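Local structure of hemin degrading factor (Pseudomonas aeruginosa, 4MF9) at residues 206-218 / 310-322. The protein binds heme and probably serves in its intracellular trafficking and degradation. Sequence-based numbering, arbitrary orientation.
Sequences EGWAALKDTHHFH and RVRKPSTDGIVTS. With HEM (protoporphyrin IX containing Fe), chain C.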
ATOM      1  N   GLU A 206      14.770 -10.063  24.217  1.00 19.19           N
ATOM      2  CA  GLU A 206      15.863 -10.952  23.898  1.00 15.96           C
ATOM      3  C   GLU A 206      15.902 -11.331  22.436  1.00 12.48           C
ATOM      4  O   GLU A 206      16.899 -11.163  21.787  1.00 11.28           O
ATOM      5  CB  GLU A 206      15.804 -12.198  24.784  1.00 20.66           C
ATOM      6  CG  GLU A 206      16.977 -13.107  24.552  1.00 21.16           C
ATOM      7  CD  GLU A 206      17.109 -14.255  25.571  1.00 27.37           C
ATOM      8  OE1 GLU A 206      16.383 -14.311  26.577  1.00 24.37           O
ATOM      9  OE2 GLU A 206      17.956 -15.066  25.293  1.00 28.12           O
ATOM     10  N   GLY A 207      14.749 -11.716  21.910  1.00 15.56           N
ATOM     11  CA  GLY A 207      14.604 -12.005  20.496  1.00 13.10           C
ATOM     12  C   GLY A 207      14.876 -10.798  19.613  1.00 12.56           C
ATOM     13  O   GLY A 207      15.454 -10.936  18.526  1.00  9.98           O
ATOM     14  N   TRP A 208      14.461  -9.617  20.073  1.00 12.36           N
ATOM     15  CA  TRP A 208      14.685  -8.369  19.334  1.00 14.05           C
ATOM     16  C   TRP A 208      16.177  -8.127  19.133  1.00 14.30           C
ATOM     17  O   TRP A 208      16.631  -7.879  18.016  1.00 11.19           O
ATOM     18  CB  TRP A 208      14.067  -7.177  20.080  1.00 10.94           C
ATOM     19  CG  TRP A 208      14.002  -5.889  19.263  1.00 13.57           C
ATOM     20  CD1 TRP A 208      15.046  -5.229  18.665  1.00 11.70           C
ATOM     21  CD2 TRP A 208      12.831  -5.108  18.992  1.00 11.68           C
ATOM     22  NE1 TRP A 208      14.588  -4.096  18.029  1.00 13.46           N
ATOM     23  CE2 TRP A 208      13.230  -4.003  18.213  1.00 14.33           C
ATOM     24  CE3 TRP A 208      11.480  -5.242  19.331  1.00 12.02           C
ATOM     25  CZ2 TRP A 208      12.326  -3.029  17.776  1.00 13.77           C
ATOM     26  CZ3 TRP A 208      10.586  -4.276  18.897  1.00 12.44           C
ATOM     27  CH2 TRP A 208      11.011  -3.185  18.127  1.00 12.56           C
ATOM     28  N   ALA A 209      16.927  -8.222  20.207  1.00 12.80           N
ATOM     29  CA  ALA A 209      18.365  -8.063  20.205  1.00 11.44           C
ATOM     30  C   ALA A 209      19.036  -9.110  19.270  1.00 11.19           C
ATOM     31  O   ALA A 209      20.040  -8.853  18.701  1.00 10.54           O
ATOM     32  CB  ALA A 209      18.875  -8.195  21.623  1.00 12.16           C
ATOM     33  N   ALA A 210      18.419 -10.261  19.131  1.00 14.75           N
ATOM     34  CA  ALA A 210      18.917 -11.368  18.323  1.00 12.98           C
ATOM     35  C   ALA A 210      18.516 -11.350  16.828  1.00 16.63           C
ATOM     36  O   ALA A 210      19.008 -12.103  16.026  1.00 13.27           O
ATOM     37  CB  ALA A 210      18.537 -12.671  18.996  1.00 14.53           C
ATOM     38  N   LEU A 211      17.713 -10.383  16.426  1.00 15.33           N
ATOM     39  CA  LEU A 211      17.216 -10.318  15.065  1.00 12.87           C
ATOM     40  C   LEU A 211      18.291 -10.323  14.060  1.00 16.31           C
ATOM     41  O   LEU A 211      19.243  -9.664  14.225  1.00 14.95           O
ATOM     42  CB  LEU A 211      16.408  -9.057  14.901  1.00 14.72           C
ATOM     43  CG  LEU A 211      14.971  -9.385  15.145  1.00 19.25           C
ATOM     44  CD1 LEU A 211      14.161  -8.153  15.466  1.00 21.84           C
ATOM     45  CD2 LEU A 211      14.446 -10.120  13.923  1.00 22.89           C
ATOM     46  N   LYS A 212      18.174 -11.165  13.024  1.00 17.59           N
ATOM     47  CA  LYS A 212      19.139 -11.165  11.955  1.00 20.89           C
ATOM     48  C   LYS A 212      18.768 -10.543  10.583  1.00 25.84           C
ATOM     49  O   LYS A 212      19.571 -10.203   9.808  1.00 29.37           O
ATOM     50  CB  LYS A 212      19.779 -12.522  11.808  1.00 24.77           C
ATOM     51  CG  LYS A 212      20.115 -13.109  13.151  1.00 20.86           C
ATOM     52  CD  LYS A 212      21.587 -13.234  13.395  1.00 23.15           C
ATOM     53  CE  LYS A 212      22.280 -12.238  14.338  1.00 30.57           C
ATOM     54  NZ  LYS A 212      22.085 -12.325  15.824  1.00 23.04           N
ATOM     55  N   ASP A 213      17.530 -10.289  10.386  1.00 26.38           N
ATOM     56  CA  ASP A 213      17.085  -9.649   9.147  1.00 28.28           C
ATOM     57  C   ASP A 213      15.742  -8.994   9.431  1.00 27.64           C
ATOM     58  O   ASP A 213      14.901  -9.585  10.116  1.00 27.72           O
ATOM     59  CB  ASP A 213      16.980 -10.698   8.033  1.00 29.02           C
ATOM     60  CG  ASP A 213      16.267 -10.191   6.797  1.00 34.00           C
ATOM     61  OD1 ASP A 213      15.472 -10.972   6.238  1.00 38.70           O
ATOM     62  OD2 ASP A 213      16.507  -9.039   6.370  1.00 39.53           O
ATOM     63  N   THR A 214      15.537  -7.808   8.892  1.00 28.74           N
ATOM     64  CA  THR A 214      14.325  -7.053   9.164  1.00 28.95           C
ATOM     65  C   THR A 214      13.065  -7.784   8.726  1.00 28.84           C
ATOM     66  O   THR A 214      12.023  -7.513   9.156  1.00 30.07           O
ATOM     67  CB  THR A 214      14.336  -5.668   8.517  1.00 32.81           C
ATOM     68  OG1 THR A 214      14.612  -5.797   7.131  1.00 30.46           O
ATOM     69  CG2 THR A 214      15.381  -4.760   9.189  1.00 24.52           C
ATOM     70  N   HIS A 215      13.249  -8.736   7.835  1.00 29.46           N
ATOM     71  CA  HIS A 215      12.178  -9.615   7.384  1.00 33.70           C
ATOM     72  C   HIS A 215      11.676 -10.609   8.405  1.00 30.36           C
ATOM     73  O   HIS A 215      10.665 -11.203   8.210  1.00 26.79           O
ATOM     74  CB  HIS A 215      12.553 -10.288   6.097  1.00 30.68           C
ATOM     75  CG  HIS A 215      12.669  -9.333   4.974  1.00 32.93           C
ATOM     76  ND1 HIS A 215      13.856  -8.750   4.621  1.00 34.18           N
ATOM     77  CD2 HIS A 215      11.732  -8.820   4.149  1.00 31.30           C
ATOM     78  CE1 HIS A 215      13.649  -7.944   3.597  1.00 34.48           C
ATOM     79  NE2 HIS A 215      12.368  -7.977   3.295  1.00 32.95           N
ATOM     80  N   HIS A 216      12.413 -10.778   9.471  1.00 26.94           N
ATOM     81  CA  HIS A 216      12.099 -11.738  10.502  1.00 29.34           C
ATOM     82  C   HIS A 216      11.314 -11.120  11.630  1.00 27.71           C
ATOM     83  O   HIS A 216      10.979 -11.745  12.576  1.00 24.48           O
ATOM     84  CB  HIS A 216      13.412 -12.256  11.066  1.00 25.34           C
ATOM     85  CG  HIS A 216      14.277 -12.925  10.070  1.00 28.36           C
ATOM     86  ND1 HIS A 216      13.825 -13.339   8.848  1.00 33.42           N
ATOM     87  CD2 HIS A 216      15.564 -13.306  10.144  1.00 28.22           C
ATOM     88  CE1 HIS A 216      14.812 -13.907   8.194  1.00 34.80           C
ATOM     89  NE2 HIS A 216      15.884 -13.876   8.952  1.00 33.57           N
ATOM     90  N   PHE A 217      11.071  -9.847  11.525  1.00 25.11           N
ATOM     91  CA  PHE A 217      10.410  -9.117  12.598  1.00 26.54           C
ATOM     92  C   PHE A 217       9.001  -9.658  12.804  1.00 25.54           C
ATOM     93  O   PHE A 217       8.583  -9.941  13.931  1.00 23.85           O
ATOM     94  CB  PHE A 217      10.381  -7.623  12.274  1.00 24.25           C
ATOM     95  CG  PHE A 217       9.934  -6.754  13.422  1.00 24.28           C
ATOM     96  CD1 PHE A 217      10.757  -6.553  14.527  1.00 22.84           C
ATOM     97  CD2 PHE A 217       8.696  -6.127  13.390  1.00 21.37           C
ATOM     98  CE1 PHE A 217      10.348  -5.733  15.574  1.00 22.18           C
ATOM     99  CE2 PHE A 217       8.275  -5.321  14.434  1.00 20.52           C
ATOM    100  CZ  PHE A 217       9.097  -5.118  15.522  1.00 21.58           C
ATOM    101  N   HIS A 218       8.318  -9.883  11.721  1.00 25.98           N
ATOM    102  CA  HIS A 218       6.955 -10.297  11.802  1.00 27.53           C
ATOM    103  C   HIS A 218       6.809 -11.595  12.589  1.00 21.15           C
ATOM    104  O   HIS A 218       5.995 -11.724  13.434  1.00 20.95           O
ATOM    105  CB  HIS A 218       6.477 -10.468  10.376  1.00 31.34           C
ATOM    106  CG  HIS A 218       5.024 -10.266  10.225  1.00 35.09           C
ATOM    107  ND1 HIS A 218       4.410  -9.087  10.572  1.00 34.62           N
ATOM    108  CD2 HIS A 218       4.046 -11.109   9.852  1.00 33.08           C
ATOM    109  CE1 HIS A 218       3.115  -9.219  10.413  1.00 39.30           C
ATOM    110  NE2 HIS A 218       2.870 -10.426   9.956  1.00 30.86           N
ATOM    111  N   ARG A 310      10.237   5.983  16.078  1.00  8.70           N
ATOM    112  CA  ARG A 310      11.537   5.681  15.575  1.00  9.82           C
ATOM    113  C   ARG A 310      11.898   4.242  16.026  1.00  9.31           C
ATOM    114  O   ARG A 310      11.830   3.955  17.150  1.00  9.55           O
ATOM    115  CB  ARG A 310      12.600   6.653  16.063  1.00  6.45           C
ATOM    116  CG  ARG A 310      14.025   6.289  15.800  1.00 12.67           C
ATOM    117  CD  ARG A 310      15.036   7.431  16.069  1.00 14.92           C
ATOM    118  NE  ARG A 310      14.810   8.096  17.338  1.00 13.34           N
ATOM    119  CZ  ARG A 310      14.717   9.405  17.513  1.00 20.22           C
ATOM    120  NH1 ARG A 310      14.837  10.241  16.493  1.00 16.95           N
ATOM    121  NH2 ARG A 310      14.538   9.883  18.715  1.00 17.67           N
ATOM    122  N   VAL A 311      12.296   3.394  15.107  1.00 10.90           N
ATOM    123  CA  VAL A 311      12.531   1.988  15.457  1.00  8.49           C
ATOM    124  C   VAL A 311      13.903   1.556  14.974  1.00 11.81           C
ATOM    125  O   VAL A 311      14.309   1.928  13.869  1.00 11.86           O
ATOM    126  CB  VAL A 311      11.473   1.070  14.807  1.00 10.70           C
ATOM    127  CG1 VAL A 311      11.654  -0.397  15.256  1.00  9.86           C
ATOM    128  CG2 VAL A 311      10.070   1.552  15.141  1.00  8.87           C
ATOM    129  N   ARG A 312      14.604   0.774  15.783  1.00  8.32           N
ATOM    130  CA  ARG A 312      15.887   0.251  15.435  1.00  7.08           C
ATOM    131  C   ARG A 312      15.895  -1.283  15.582  1.00 11.51           C
ATOM    132  O   ARG A 312      15.584  -1.796  16.622  1.00 10.61           O
ATOM    133  CB  ARG A 312      17.040   0.900  16.211  1.00  8.49           C
ATOM    134  CG  ARG A 312      16.881   2.353  16.596  1.00  9.83           C
ATOM    135  CD  ARG A 312      18.042   2.862  17.448  1.00 15.46           C
ATOM    136  NE  ARG A 312      17.922   4.263  17.689  1.00 17.37           N
ATOM    137  CZ  ARG A 312      17.256   4.782  18.689  1.00 16.72           C
ATOM    138  NH1 ARG A 312      16.686   4.009  19.568  1.00 14.90           N
ATOM    139  NH2 ARG A 312      17.155   6.082  18.785  1.00 19.13           N
ATOM    140  N   LYS A 313      16.237  -1.971  14.530  1.00 10.76           N
ATOM    141  CA  LYS A 313      16.269  -3.410  14.522  1.00 13.39           C
ATOM    142  C   LYS A 313      17.656  -3.933  14.089  1.00 14.03           C
ATOM    143  O   LYS A 313      18.173  -3.525  13.116  1.00 13.32           O
ATOM    144  CB  LYS A 313      15.188  -3.978  13.594  1.00 15.38           C
ATOM    145  CG  LYS A 313      13.818  -3.366  13.664  1.00 18.09           C
ATOM    146  CD  LYS A 313      12.775  -4.175  12.908  1.00 20.30           C
ATOM    147  CE  LYS A 313      12.365  -3.467  11.631  1.00 23.42           C
ATOM    148  NZ  LYS A 313      11.313  -2.446  11.764  1.00 22.17           N
ATOM    149  N   PRO A 314      18.237  -4.834  14.858  1.00 13.31           N
ATOM    150  CA  PRO A 314      19.489  -5.469  14.486  1.00 16.94           C
ATOM    151  C   PRO A 314      19.248  -6.360  13.270  1.00 18.91           C
ATOM    152  O   PRO A 314      18.164  -6.751  13.047  1.00 15.33           O
ATOM    153  CB  PRO A 314      19.829  -6.371  15.669  1.00 15.96           C
ATOM    154  CG  PRO A 314      18.800  -6.204  16.631  1.00 17.39           C
ATOM    155  CD  PRO A 314      17.684  -5.417  16.071  1.00 12.61           C
ATOM    156  N   SER A 315      20.302  -6.631  12.531  1.00 24.92           N
ATOM    157  CA  SER A 315      20.215  -7.537  11.396  1.00 27.04           C
ATOM    158  C   SER A 315      21.635  -7.931  11.014  1.00 29.60           C
ATOM    159  O   SER A 315      22.598  -7.335  11.504  1.00 25.30           O
ATOM    160  CB  SER A 315      19.519  -6.861  10.209  1.00 23.92           C
ATOM    161  OG  SER A 315      20.382  -5.946   9.555  1.00 25.24           O
ATOM    162  N   THR A 316      21.764  -8.881  10.107  1.00 32.76           N
ATOM    163  CA  THR A 316      23.048  -9.349   9.629  1.00 32.17           C
ATOM    164  C   THR A 316      23.830  -8.242   8.984  1.00 34.48           C
ATOM    165  O   THR A 316      25.008  -8.278   8.983  1.00 35.24           O
ATOM    166  CB  THR A 316      22.919 -10.519   8.641  1.00 34.71           C
ATOM    167  OG1 THR A 316      22.007 -10.153   7.610  1.00 42.66           O
ATOM    168  CG2 THR A 316      22.382 -11.678   9.310  1.00 30.90           C
ATOM    169  N   ASP A 317      23.148  -7.268   8.386  1.00 37.97           N
ATOM    170  CA  ASP A 317      23.816  -6.125   7.770  1.00 31.14           C
ATOM    171  C   ASP A 317      23.954  -4.987   8.773  1.00 28.95           C
ATOM    172  O   ASP A 317      24.358  -3.876   8.418  1.00 32.01           O
ATOM    173  CB  ASP A 317      23.052  -5.650   6.532  1.00 35.08           C
ATOM    174  CG  ASP A 317      22.581  -6.798   5.659  1.00 41.55           C
ATOM    175  OD1 ASP A 317      21.475  -6.693   5.077  1.00 39.29           O
ATOM    176  OD2 ASP A 317      23.315  -7.810   5.560  1.00 41.48           O
ATOM    177  N   GLY A 318      23.613  -5.266  10.028  1.00 29.48           N
ATOM    178  CA  GLY A 318      23.728  -4.275  11.092  1.00 22.51           C
ATOM    179  C   GLY A 318      22.408  -3.601  11.456  1.00 26.11           C
ATOM    180  O   GLY A 318      21.345  -4.004  10.990  1.00 22.31           O
ATOM    181  N   ILE A 319      22.447  -2.599  12.303  1.00 21.46           N
ATOM    182  CA  ILE A 319      21.246  -1.924  12.682  1.00 21.13           C
ATOM    183  C   ILE A 319      20.492  -1.219  11.537  1.00 16.34           C
ATOM    184  O   ILE A 319      21.059  -0.539  10.801  1.00 14.87           O
ATOM    185  CB  ILE A 319      21.558  -0.931  13.776  1.00 18.99           C
ATOM    186  CG1 ILE A 319      22.239  -1.691  14.925  1.00 22.60           C
ATOM    187  CG2 ILE A 319      20.347  -0.127  14.158  1.00 14.61           C
ATOM    188  CD1 ILE A 319      21.383  -2.057  16.081  1.00 20.88           C
ATOM    189  N   VAL A 320      19.189  -1.398  11.511  1.00 15.92           N
ATOM    190  CA  VAL A 320      18.346  -0.707  10.535  1.00 14.82           C
ATOM    191  C   VAL A 320      17.389   0.217  11.262  1.00 11.20           C
ATOM    192  O   VAL A 320      16.617  -0.223  12.113  1.00 13.57           O
ATOM    193  CB  VAL A 320      17.517  -1.686   9.654  1.00 16.15           C
ATOM    194  CG1 VAL A 320      16.550  -0.889   8.730  1.00 12.55           C
ATOM    195  CG2 VAL A 320      18.424  -2.563   8.827  1.00 15.68           C
ATOM    196  N   THR A 321      17.428   1.494  10.911  1.00 11.61           N
ATOM    197  CA  THR A 321      16.561   2.481  11.534  1.00 11.47           C
ATOM    198  C   THR A 321      15.411   2.851  10.603  1.00 11.69           C
ATOM    199  O   THR A 321      15.617   3.061   9.413  1.00 12.22           O
ATOM    200  CB  THR A 321      17.349   3.752  11.867  1.00 12.37           C
ATOM    201  OG1 THR A 321      18.560   3.385  12.548  1.00 14.01           O
ATOM    202  CG2 THR A 321      16.525   4.669  12.754  1.00 11.01           C
ATOM    203  N   SER A 322      14.204   2.937  11.152  1.00 12.66           N
ATOM    204  CA  SER A 322      13.021   3.284  10.373  1.00 12.15           C
ATOM    205  C   SER A 322      12.131   4.169  11.220  1.00 11.86           C
ATOM    206  O   SER A 322      12.283   4.207  12.442  1.00 10.90           O
ATOM    207  CB  SER A 322      12.250   2.023   9.990  1.00 10.33           C
ATOM    208  OG  SER A 322      11.813   1.340  11.153  1.00  9.97           O
TER
HETATM  209  CHA HEM C 400      12.098  -4.235   4.060  1.00 28.73           C
HETATM  210  CHB HEM C 400      14.606  -5.087   0.135  1.00 33.91           C
HETATM  211  CHC HEM C 400      11.911  -8.987  -0.675  1.00 26.79           C
HETATM  212  CHD HEM C 400       8.786  -7.372   2.573  1.00 28.76           C
HETATM  213  C1A HEM C 400      13.068  -4.185   3.101  1.00 31.87           C
HETATM  214  C2A HEM C 400      14.185  -3.302   3.096  1.00 27.98           C
HETATM  215  C3A HEM C 400      14.883  -3.563   2.016  1.00 29.10           C
HETATM  216  C4A HEM C 400      14.189  -4.558   1.327  1.00 31.92           C
HETATM  217  CMA HEM C 400      16.139  -2.853   1.598  1.00 32.10           C
HETATM  218  CAA HEM C 400      14.570  -2.287   4.113  1.00 27.87           C
HETATM  219  CBA HEM C 400      16.037  -2.314   4.613  1.00 24.17           C
HETATM  220  CGA HEM C 400      16.185  -3.508   5.484  1.00 30.83           C
HETATM  221  O1A HEM C 400      17.150  -4.260   5.379  1.00 29.43           O
HETATM  222  O2A HEM C 400      15.314  -3.711   6.287  1.00 33.39           O
HETATM  223  C1B HEM C 400      14.047  -6.253  -0.371  1.00 36.28           C
HETATM  224  C2B HEM C 400      14.622  -6.844  -1.507  1.00 34.96           C
HETATM  225  C3B HEM C 400      13.911  -7.949  -1.772  1.00 36.84           C
HETATM  226  C4B HEM C 400      12.851  -8.007  -0.740  1.00 31.96           C
HETATM  227  CMB HEM C 400      15.830  -6.347  -2.243  1.00 33.21           C
HETATM  228  CAB HEM C 400      14.240  -8.861  -2.907  1.00 33.97           C
HETATM  229  CBB HEM C 400      13.391  -9.594  -3.560  1.00 34.67           C
HETATM  230  C1C HEM C 400      10.833  -8.923   0.128  1.00 26.74           C
HETATM  231  C2C HEM C 400       9.846  -9.884   0.207  1.00 29.46           C
HETATM  232  C3C HEM C 400       8.947  -9.445   1.130  1.00 31.94           C
HETATM  233  C4C HEM C 400       9.381  -8.184   1.627  1.00 29.13           C
HETATM  234  CMC HEM C 400       9.797 -11.170  -0.559  1.00 30.96           C
HETATM  235  CAC HEM C 400       7.745 -10.145   1.518  1.00 32.03           C
HETATM  236  CBC HEM C 400       6.895  -9.486   2.249  1.00 32.67           C
HETATM  237  C1D HEM C 400       9.450  -6.368   3.289  1.00 32.53           C
HETATM  238  C2D HEM C 400       8.896  -5.668   4.488  1.00 30.74           C
HETATM  239  C3D HEM C 400       9.840  -4.819   4.885  1.00 28.52           C
HETATM  240  C4D HEM C 400      10.949  -4.986   3.940  1.00 30.18           C
HETATM  241  CMD HEM C 400       7.560  -5.836   5.179  1.00 26.64           C
HETATM  242  CAD HEM C 400       9.751  -3.877   6.057  1.00 28.99           C
HETATM  243  CBD HEM C 400      10.568  -4.450   7.215  1.00 26.92           C
HETATM  244  CGD HEM C 400      10.380  -3.905   8.598  1.00 29.60           C
HETATM  245  O1D HEM C 400      11.399  -3.585   9.173  1.00 24.87           O
HETATM  246  O2D HEM C 400       9.302  -3.812   9.164  1.00 25.82           O
HETATM  247  NA  HEM C 400      13.082  -4.948   1.994  1.00 29.91           N
HETATM  248  NB  HEM C 400      13.001  -6.964   0.074  1.00 33.17           N
HETATM  249  NC  HEM C 400      10.528  -7.945   0.981  1.00 30.13           N
HETATM  250  ND  HEM C 400      10.662  -5.910   3.017  1.00 30.08           N
HETATM  251 FE   HEM C 400      11.772  -6.451   1.655  1.00 33.94          FE
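The indole of Trp-208 meets the strand edge-on: its NE1 donates to Arg-312 O (2.9 Å), which lies in the ring plane, and CZ2 abuts Val-311 CG1 at the same edge. The Pro-314 ring packs against Trp-208 CD1 (3.7 Å from Pro-314 CD) and Leu-211 CB. One face of this indole takes the rim of Phe-217, whose own edge faces Trp-208 CZ3 and Leu-211 CD1. Over a face of Phe-217 stands Lys-313 NZ in a cation-pi contact, 4.8 Å from the ring centroid and 8° off its normal, while CD of the same lysine rests on Phe-217 CD1 (3.5 Å). Bends at chi3 and chi4 (-108° and -85°) carry the ammonium over the ring; NZ also forms a salt bridge with Glu-324. Lys-313 belongs to the heme site, though its fit against the propionate is doubtful in detail. His-215 binds the heme iron through NE2 (2.3 Å), and its ND1 donates nearly in the ring plane to the syn side of Asp-213 OD2 (3.2 Å), which, with the iron bond, holds the imidazole in its orientation. Beside it, Thr-214 CG2 touches Val-320 CG2 (3.8 Å). Farther from the heme, Lys-212 O accepts a hydrogen bond from Thr-316 N (2.6 Å). The linker between helices 201-210 and 217-224 thus lies against the hairpin of strands 307-313 and 320-326, with helix 228-235 packing on Trp-208, Phe-217 and Val-311.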